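Local coordinates for protein putative S41 protease (PDB 3K50) that is of unknown function but resembles S41-family serine peptidases, with a PDZ domain beside a peptidase-like domain whose proteolytic activity is uncertain, at residues S291-T297 and M316-G322; T297-G303 and T323-E328. All coordinates share one frame; numbering follows the deposited sequence.

Contact 1 (S291-T297 and M316-G322)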
ATOM      1  N   SER A 291      -7.305 -13.762 -17.865  1.00 34.18           N
ATOM      2  CA  SER A 291      -7.592 -15.053 -17.173  1.00 34.85           C
ATOM      3  C   SER A 291      -6.645 -15.333 -15.973  1.00 33.31           C
ATOM      4  O   SER A 291      -6.958 -16.133 -15.108  1.00 30.65           O
ATOM      5  CB  SER A 291      -7.483 -16.189 -18.220  1.00 38.59           C
ATOM      6  OG  SER A 291      -6.151 -16.202 -18.801  1.00 46.20           O
ATOM      7  N   THR A 292      -5.498 -14.661 -15.964  1.00 31.44           N
ATOM      8  CA  THR A 292      -4.457 -14.756 -14.958  1.00 28.35           C
ATOM      9  C   THR A 292      -3.934 -13.348 -14.639  1.00 29.49           C
ATOM     10  O   THR A 292      -3.874 -12.490 -15.526  1.00 26.68           O
ATOM     11  CB  THR A 292      -3.277 -15.594 -15.478  1.00 31.13           C
ATOM     12  OG1 THR A 292      -3.743 -16.874 -15.875  1.00 33.55           O
ATOM     13  CG2 THR A 292      -2.182 -15.781 -14.381  1.00 31.82           C
ATOM     14  N   VAL A 293      -3.615 -13.107 -13.374  1.00 29.11           N
ATOM     15  CA  VAL A 293      -3.005 -11.850 -12.931  1.00 30.67           C
ATOM     16  C   VAL A 293      -1.882 -12.222 -11.918  1.00 29.82           C
ATOM     17  O   VAL A 293      -2.036 -13.148 -11.159  1.00 28.57           O
ATOM     18  CB  VAL A 293      -4.016 -10.827 -12.385  1.00 27.67           C
ATOM     19  CG1 VAL A 293      -4.793 -11.393 -11.146  1.00 26.18           C
ATOM     20  CG2 VAL A 293      -3.322  -9.543 -12.042  1.00 30.57           C
ATOM     21  N   TYR A 294      -0.723 -11.592 -12.043  1.00 29.27           N
ATOM     22  CA  TYR A 294       0.415 -11.749 -11.102  1.00 25.91           C
ATOM     23  C   TYR A 294       0.363 -10.483 -10.232  1.00 27.61           C
ATOM     24  O   TYR A 294       0.311  -9.335 -10.751  1.00 30.77           O
ATOM     25  CB  TYR A 294       1.759 -11.907 -11.816  1.00 23.36           C
ATOM     26  CG  TYR A 294       1.787 -13.131 -12.708  1.00 29.80           C
ATOM     27  CD1 TYR A 294       1.181 -13.119 -13.953  1.00 26.62           C
ATOM     28  CD2 TYR A 294       2.353 -14.334 -12.271  1.00 31.99           C
ATOM     29  CE1 TYR A 294       1.178 -14.257 -14.767  1.00 26.64           C
ATOM     30  CE2 TYR A 294       2.322 -15.481 -13.075  1.00 31.07           C
ATOM     31  CZ  TYR A 294       1.713 -15.434 -14.304  1.00 27.86           C
ATOM     32  OH  TYR A 294       1.660 -16.543 -15.118  1.00 29.22           O
ATOM     33  N   VAL A 295       0.321 -10.702  -8.921  1.00 29.61           N
ATOM     34  CA  VAL A 295       0.222  -9.649  -7.920  1.00 27.36           C
ATOM     35  C   VAL A 295       1.480  -9.702  -7.050  1.00 25.25           C
ATOM     36  O   VAL A 295       1.835 -10.759  -6.507  1.00 27.96           O
ATOM     37  CB  VAL A 295      -1.082  -9.773  -7.088  1.00 30.75           C
ATOM     38  CG1 VAL A 295      -1.164  -8.622  -6.015  1.00 27.21           C
ATOM     39  CG2 VAL A 295      -2.312  -9.723  -8.008  1.00 26.85           C
ATOM     40  N   LEU A 296       2.223  -8.596  -7.055  1.00 28.53           N
ATOM     41  CA  LEU A 296       3.448  -8.456  -6.249  1.00 28.36           C
ATOM     42  C   LEU A 296       3.126  -7.900  -4.860  1.00 26.94           C
ATOM     43  O   LEU A 296       2.502  -6.831  -4.735  1.00 29.45           O
ATOM     44  CB  LEU A 296       4.442  -7.567  -6.991  1.00 26.86           C
ATOM     45  CG  LEU A 296       4.694  -7.864  -8.469  1.00 31.48           C
ATOM     46  CD1 LEU A 296       5.806  -6.987  -9.065  1.00 28.74           C
ATOM     47  CD2 LEU A 296       5.029  -9.345  -8.669  1.00 24.78           C
ATOM     48  N   THR A 297       3.556  -8.625  -3.831  1.00 31.12           N
ATOM     49  CA  THR A 297       3.160  -8.359  -2.425  1.00 31.11           C
ATOM     50  C   THR A 297       4.295  -8.319  -1.422  1.00 28.24           C
ATOM     51  O   THR A 297       5.352  -8.843  -1.693  1.00 28.51           O
ATOM     52  CB  THR A 297       2.148  -9.488  -1.933  1.00 35.05           C
ATOM     53  OG1 THR A 297       2.780 -10.781  -1.911  1.00 29.77           O
ATOM     54  CG2 THR A 297       0.947  -9.576  -2.844  1.00 28.55           C
HETATM   55  N   MSE A 316     -10.491 -16.074 -11.368  1.00 32.05           N
HETATM   56  CA  MSE A 316      -9.349 -16.067 -12.255  1.00 32.55           C
HETATM   57  C   MSE A 316      -8.158 -16.636 -11.466  1.00 35.15           C
HETATM   58  O   MSE A 316      -8.262 -16.877 -10.239  1.00 28.78           O
HETATM   59  CB  MSE A 316      -9.119 -14.640 -12.841  1.00 37.07           C
HETATM   60  CG  MSE A 316      -8.741 -13.589 -11.900  1.00 32.48           C
HETATM   61 SE   MSE A 316      -8.710 -11.758 -12.618  0.75 26.47          SE
HETATM   62  CE  MSE A 316      -7.384 -11.674 -14.164  1.00 26.86           C
ATOM     63  N   LYS A 317      -7.085 -16.951 -12.203  1.00 33.59           N
ATOM     64  CA  LYS A 317      -5.844 -17.438 -11.629  1.00 32.98           C
ATOM     65  C   LYS A 317      -5.046 -16.230 -11.158  1.00 28.41           C
ATOM     66  O   LYS A 317      -4.651 -15.313 -11.962  1.00 27.44           O
ATOM     67  CB  LYS A 317      -5.031 -18.258 -12.669  1.00 32.60           C
ATOM     68  CG  LYS A 317      -3.718 -18.869 -12.090  1.00 34.96           C
ATOM     69  CD  LYS A 317      -2.974 -19.699 -13.183  1.00 38.28           C
ATOM     70  CE  LYS A 317      -1.616 -20.269 -12.752  1.00 52.81           C
ATOM     71  NZ  LYS A 317      -0.829 -20.659 -13.986  1.00 55.44           N
ATOM     72  N   VAL A 318      -4.828 -16.186  -9.859  1.00 30.94           N
ATOM     73  CA  VAL A 318      -4.143 -15.087  -9.203  1.00 29.86           C
ATOM     74  C   VAL A 318      -2.818 -15.672  -8.682  1.00 33.66           C
ATOM     75  O   VAL A 318      -2.840 -16.617  -7.919  1.00 27.28           O
ATOM     76  CB  VAL A 318      -4.976 -14.531  -8.025  1.00 31.23           C
ATOM     77  CG1 VAL A 318      -4.227 -13.396  -7.325  1.00 28.80           C
ATOM     78  CG2 VAL A 318      -6.291 -14.033  -8.501  1.00 25.95           C
ATOM     79  N   VAL A 319      -1.668 -15.135  -9.106  1.00 31.77           N
ATOM     80  CA  VAL A 319      -0.394 -15.673  -8.673  1.00 29.16           C
ATOM     81  C   VAL A 319       0.259 -14.606  -7.854  1.00 29.07           C
ATOM     82  O   VAL A 319       0.440 -13.517  -8.336  1.00 29.83           O
ATOM     83  CB  VAL A 319       0.502 -16.018  -9.903  1.00 31.50           C
ATOM     84  CG1 VAL A 319       1.929 -16.342  -9.471  1.00 26.48           C
ATOM     85  CG2 VAL A 319      -0.148 -17.167 -10.804  1.00 28.19           C
ATOM     86  N   LEU A 320       0.611 -14.936  -6.623  1.00 28.77           N
ATOM     87  CA  LEU A 320       1.210 -14.038  -5.672  1.00 27.03           C
ATOM     88  C   LEU A 320       2.706 -14.269  -5.596  1.00 28.62           C
ATOM     89  O   LEU A 320       3.132 -15.379  -5.390  1.00 26.59           O
ATOM     90  CB  LEU A 320       0.590 -14.219  -4.294  1.00 33.31           C
ATOM     91  CG  LEU A 320      -0.929 -14.026  -4.187  1.00 30.57           C
ATOM     92  CD1 LEU A 320      -1.353 -14.224  -2.734  1.00 28.74           C
ATOM     93  CD2 LEU A 320      -1.353 -12.656  -4.758  1.00 24.80           C
ATOM     94  N   ILE A 321       3.466 -13.183  -5.802  1.00 28.33           N
ATOM     95  CA  ILE A 321       4.928 -13.186  -5.815  1.00 28.71           C
ATOM     96  C   ILE A 321       5.437 -12.142  -4.850  1.00 28.14           C
ATOM     97  O   ILE A 321       5.013 -11.006  -4.901  1.00 27.16           O
ATOM     98  CB  ILE A 321       5.461 -12.897  -7.240  1.00 25.08           C
ATOM     99  CG1 ILE A 321       5.133 -14.057  -8.182  1.00 32.22           C
ATOM    100  CG2 ILE A 321       7.031 -12.697  -7.263  1.00 25.75           C
ATOM    101  CD1 ILE A 321       5.361 -13.708  -9.650  1.00 39.18           C
ATOM    102  N   GLY A 322       6.304 -12.532  -3.911  1.00 28.12           N
ATOM    103  CA  GLY A 322       6.836 -11.548  -2.923  1.00 26.18           C
ATOM    104  C   GLY A 322       6.848 -12.177  -1.553  1.00 27.59           C
ATOM    105  O   GLY A 322       7.293 -13.292  -1.430  1.00 26.92           O
TER
HETATM  106  O   HOH W   1       1.690 -19.276 -14.016  1.00 41.12           O
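Strands 292-297 and 317-322 are adjacent parallel strands in the mixed sheet of the S41 peptidase domain, joined through helix 304-312 as a beta-alpha-beta unit. Six backbone hydrogen bonds alternate between the strands; Val293 N meets Lys317 O at 2.8 Å, and Val319 N returns to Val293 O at 2.9 Å. The short axes are twisted by 30°. On the face of Thr292, Tyr294 and Leu296, each side chain lies alongside its partner. The Tyr294 ring approaches Val319 closely, with CD2 3.4 Å from Val319 CB, and continues to Ile321, whose CD1 is 4.0 Å from the same ring atom. With CG anti to the carbonyl carbon (chi1 -61°), the ring is swung obliquely alongside Val319, and its OH is bonded to a water, which accepts a hydrogen bond from Lys317 NZ. The lysine chain, extended throughout, runs beside Thr292 to reach this water, linking the ends of two side chains from the two neighbouring strands. Leu296 CD2 rests against Ile321 CB at 3.9 Å. On the other face, Leu320 brings CD2 to within 3.7 Å of Val295 CB, while Val293 CG1 meets Val318 CG2 at 4.0 Å. Selenomethionine Met316 bends at chi3 (-59°), turning its CE back to Val293 CB. Helix 388-398 packs over the first face through Tyr294, Leu296 and Ile321, and helix 304-312 over the second through Val318 and Leu320; strand 226-230 flanks 292-297 in the sheet, and the short strand 368-369 flanks 317-322.

Contact 2 (T297-G303 and T323-E328)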
ATOM      1  N   THR A 297       3.556  -8.625  -3.831  1.00 31.12           N
ATOM      2  CA  THR A 297       3.160  -8.359  -2.425  1.00 31.11           C
ATOM      3  C   THR A 297       4.295  -8.319  -1.422  1.00 28.24           C
ATOM      4  O   THR A 297       5.352  -8.843  -1.693  1.00 28.51           O
ATOM      5  CB  THR A 297       2.148  -9.488  -1.933  1.00 35.05           C
ATOM      6  OG1 THR A 297       2.780 -10.781  -1.911  1.00 29.77           O
ATOM      7  CG2 THR A 297       0.947  -9.576  -2.844  1.00 28.55           C
ATOM      8  N   THR A 298       4.088  -7.602  -0.308  1.00 26.57           N
ATOM      9  CA  THR A 298       4.974  -7.668   0.841  1.00 26.76           C
ATOM     10  C   THR A 298       4.077  -7.603   2.061  1.00 31.85           C
ATOM     11  O   THR A 298       2.832  -7.542   1.943  1.00 27.66           O
ATOM     12  CB  THR A 298       6.042  -6.549   0.924  1.00 34.22           C
ATOM     13  OG1 THR A 298       5.416  -5.278   1.161  1.00 30.09           O
ATOM     14  CG2 THR A 298       6.951  -6.523  -0.342  1.00 26.24           C
ATOM     15  N   ASN A 299       4.697  -7.649   3.234  1.00 30.08           N
ATOM     16  CA  ASN A 299       3.987  -7.473   4.483  1.00 32.78           C
ATOM     17  C   ASN A 299       3.248  -6.131   4.511  1.00 29.58           C
ATOM     18  O   ASN A 299       2.328  -5.979   5.271  1.00 32.03           O
ATOM     19  CB  ASN A 299       4.920  -7.523   5.700  1.00 35.96           C
ATOM     20  CG  ASN A 299       5.627  -8.881   5.934  1.00 38.62           C
ATOM     21  OD1 ASN A 299       6.470  -8.915   6.830  1.00 37.73           O
ATOM     22  ND2 ASN A 299       5.321  -9.976   5.165  1.00 30.16           N
ATOM     23  N   ALA A 300       3.658  -5.128   3.738  1.00 31.35           N
ATOM     24  CA  ALA A 300       2.928  -3.874   3.720  1.00 28.97           C
ATOM     25  C   ALA A 300       1.580  -3.948   2.999  1.00 29.10           C
ATOM     26  O   ALA A 300       0.761  -3.073   3.194  1.00 29.07           O
ATOM     27  CB  ALA A 300       3.782  -2.754   3.054  1.00 29.98           C
ATOM     28  N   THR A 301       1.376  -4.936   2.126  1.00 29.34           N
ATOM     29  CA  THR A 301       0.197  -5.062   1.276  1.00 28.42           C
ATOM     30  C   THR A 301      -0.969  -5.371   2.170  1.00 29.44           C
ATOM     31  O   THR A 301      -1.008  -6.421   2.799  1.00 27.52           O
ATOM     32  CB  THR A 301       0.403  -6.187   0.257  1.00 28.31           C
ATOM     33  OG1 THR A 301       1.571  -5.903  -0.484  1.00 30.43           O
ATOM     34  CG2 THR A 301      -0.780  -6.316  -0.702  1.00 26.51           C
ATOM     35  N   ARG A 302      -1.949  -4.472   2.217  1.00 28.98           N
ATOM     36  CA  ARG A 302      -2.981  -4.573   3.250  1.00 30.84           C
ATOM     37  C   ARG A 302      -4.354  -4.150   2.849  1.00 30.46           C
ATOM     38  O   ARG A 302      -4.533  -3.255   2.031  1.00 29.84           O
ATOM     39  CB  ARG A 302      -2.528  -3.610   4.372  1.00 30.69           C
ATOM     40  CG  ARG A 302      -3.448  -3.443   5.580  1.00 35.41           C
ATOM     41  CD  ARG A 302      -2.864  -2.425   6.531  1.00 33.70           C
ATOM     42  NE  ARG A 302      -1.713  -2.935   7.246  1.00 30.89           N
ATOM     43  CZ  ARG A 302      -1.748  -3.603   8.413  1.00 33.04           C
ATOM     44  NH1 ARG A 302      -2.878  -3.862   9.048  1.00 34.11           N
ATOM     45  NH2 ARG A 302      -0.628  -4.010   8.952  1.00 34.36           N
ATOM     46  N   GLY A 303      -5.336  -4.734   3.499  1.00 27.53           N
ATOM     47  CA  GLY A 303      -6.705  -4.232   3.401  1.00 28.96           C
ATOM     48  C   GLY A 303      -7.410  -4.315   2.081  1.00 27.97           C
ATOM     49  O   GLY A 303      -7.679  -5.392   1.564  1.00 31.80           O
ATOM     50  N   THR A 323       6.303 -11.473  -0.542  1.00 27.45           N
ATOM     51  CA  THR A 323       6.260 -11.977   0.829  1.00 27.64           C
ATOM     52  C   THR A 323       4.816 -11.898   1.308  1.00 28.64           C
ATOM     53  O   THR A 323       3.995 -11.258   0.678  1.00 25.79           O
ATOM     54  CB  THR A 323       7.241 -11.257   1.768  1.00 31.20           C
ATOM     55  OG1 THR A 323       7.045  -9.844   1.729  1.00 33.95           O
ATOM     56  CG2 THR A 323       8.749 -11.599   1.413  1.00 27.31           C
ATOM     57  N   LYS A 324       4.512 -12.528   2.417  1.00 25.58           N
ATOM     58  CA  LYS A 324       3.124 -12.597   2.909  1.00 30.65           C
ATOM     59  C   LYS A 324       2.477 -11.223   3.135  1.00 29.65           C
ATOM     60  O   LYS A 324       3.171 -10.259   3.562  1.00 33.32           O
ATOM     61  CB  LYS A 324       3.139 -13.498   4.168  1.00 31.71           C
ATOM     62  CG  LYS A 324       1.821 -13.747   4.761  1.00 43.63           C
ATOM     63  CD  LYS A 324       1.621 -15.119   5.417  1.00 48.74           C
ATOM     64  CE  LYS A 324       1.910 -15.243   6.895  1.00 59.96           C
ATOM     65  NZ  LYS A 324       0.799 -16.181   7.492  1.00 52.76           N
ATOM     66  N   THR A 325       1.178 -11.102   2.828  1.00 31.28           N
ATOM     67  CA  THR A 325       0.394  -9.863   3.019  1.00 28.54           C
ATOM     68  C   THR A 325       0.107  -9.644   4.509  1.00 30.81           C
ATOM     69  O   THR A 325       0.420 -10.479   5.315  1.00 28.51           O
ATOM     70  CB  THR A 325      -0.918  -9.830   2.182  1.00 29.42           C
ATOM     71  OG1 THR A 325      -1.837 -10.847   2.638  1.00 26.24           O
ATOM     72  CG2 THR A 325      -0.584 -10.016   0.717  1.00 21.71           C
ATOM     73  N   ALA A 326      -0.491  -8.505   4.843  1.00 28.49           N
ATOM     74  CA  ALA A 326      -0.641  -8.055   6.238  1.00 31.29           C
ATOM     75  C   ALA A 326      -1.651  -8.830   7.078  1.00 30.34           C
ATOM     76  O   ALA A 326      -1.518  -8.920   8.298  1.00 31.97           O
ATOM     77  CB  ALA A 326      -1.029  -6.592   6.275  1.00 25.73           C
ATOM     78  N   GLY A 327      -2.658  -9.360   6.437  1.00 26.27           N
ATOM     79  CA  GLY A 327      -3.715 -10.087   7.185  1.00 31.35           C
ATOM     80  C   GLY A 327      -4.910  -9.232   7.625  1.00 28.64           C
ATOM     81  O   GLY A 327      -5.686  -9.626   8.507  1.00 27.86           O
ATOM     82  N   GLU A 328      -5.093  -8.059   7.034  1.00 31.20           N
ATOM     83  CA  GLU A 328      -6.240  -7.203   7.405  1.00 27.26           C
ATOM     84  C   GLU A 328      -7.513  -7.654   6.623  1.00 30.00           C
ATOM     85  O   GLU A 328      -7.778  -7.176   5.573  1.00 29.63           O
ATOM     86  CB  GLU A 328      -5.893  -5.710   7.213  1.00 28.22           C
ATOM     87  CG  GLU A 328      -6.906  -4.769   7.798  1.00 27.39           C
ATOM     88  CD  GLU A 328      -6.396  -3.365   7.731  1.00 36.22           C
ATOM     89  OE1 GLU A 328      -5.512  -3.048   8.545  1.00 32.07           O
ATOM     90  OE2 GLU A 328      -6.850  -2.608   6.840  1.00 34.38           O
TER
HETATM   91  O   HOH W   2       8.061  -8.107   3.713  1.00 27.00           O
HETATM   92  O   HOH W   3      -8.990  -7.040   3.034  1.00 35.44           O
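Arg302 and Glu328 cross at about a right angle in a salt bridge, NH1 lying 2.8 Å from OE1. The carboxylate oxygen lies in the guanidinium plane, whereas the arginine approaches from above the carboxylate plane; the two planes are 59° apart, and a single hydrogen bond joins them. Arg302 leaves the backbone extended and then bends at chi3 (-73°), laying one guanidinium face over Ala326 CB, which is 3.7 Å from CZ. The Ala326 backbone is held too, its N bonding to Thr301 O at 3.0 Å. At the other end of the contact, Asn299 turns its amide toward the 323-328 loop: ND2 donates to Lys324 O at 2.7 Å, with the acceptor close to the amide plane. Thr323 OG1 sits against Thr298 CA and CB and binds a water. These are the loops that follow two neighbouring parallel strands of the peptidase fold; in S41 peptidases the serine nucleophile normally stands at the start of the helix that follows the first of them, here helix 304-312, and Gly303 apparently takes its place, at the N-cap. A type I turn from Thr298 to Thr301 shapes this loop, and Thr298 OG1 accepts from Ala300 N in an ST turn while also bonding to Arg232 O. Thr297 OG1, between its backbone N and carbonyl carbon (chi1 64°), donates to Thr323 O at 2.9 Å; the methyl CG2 of Thr325 fits against Thr297 CB at 3.8 Å and also touches the Thr301 methyl. Glu306, in the helix, ties both loops together, OE1 accepting from Gly303 N and Glu328 N and OE2 bonding Gly327 N and Thr325 OG1, which also hydrogen-bonds with Phe364 N.

Contact 2 continues contact 1 beyond the C-terminal ends of the paired strands: the segments that run side by side at 291-297 and 316-322 remain together as loops, with Thr297 belonging to both. Their centres are about 14 Å apart. Helix 304-312 relates them, since it packs on the sheet in contact 1 and starts at the end of the 297-303 loop. Gly303 and Glu328 in contact 2 probably stand where CtpA-type relatives carry the serine and lysine of the catalytic dyad, so the site seems to lack both and peptidase activity is doubtful; a glycerol, probably from the crystallisation liquor, sits about 3 Å from the Lys324 side chain.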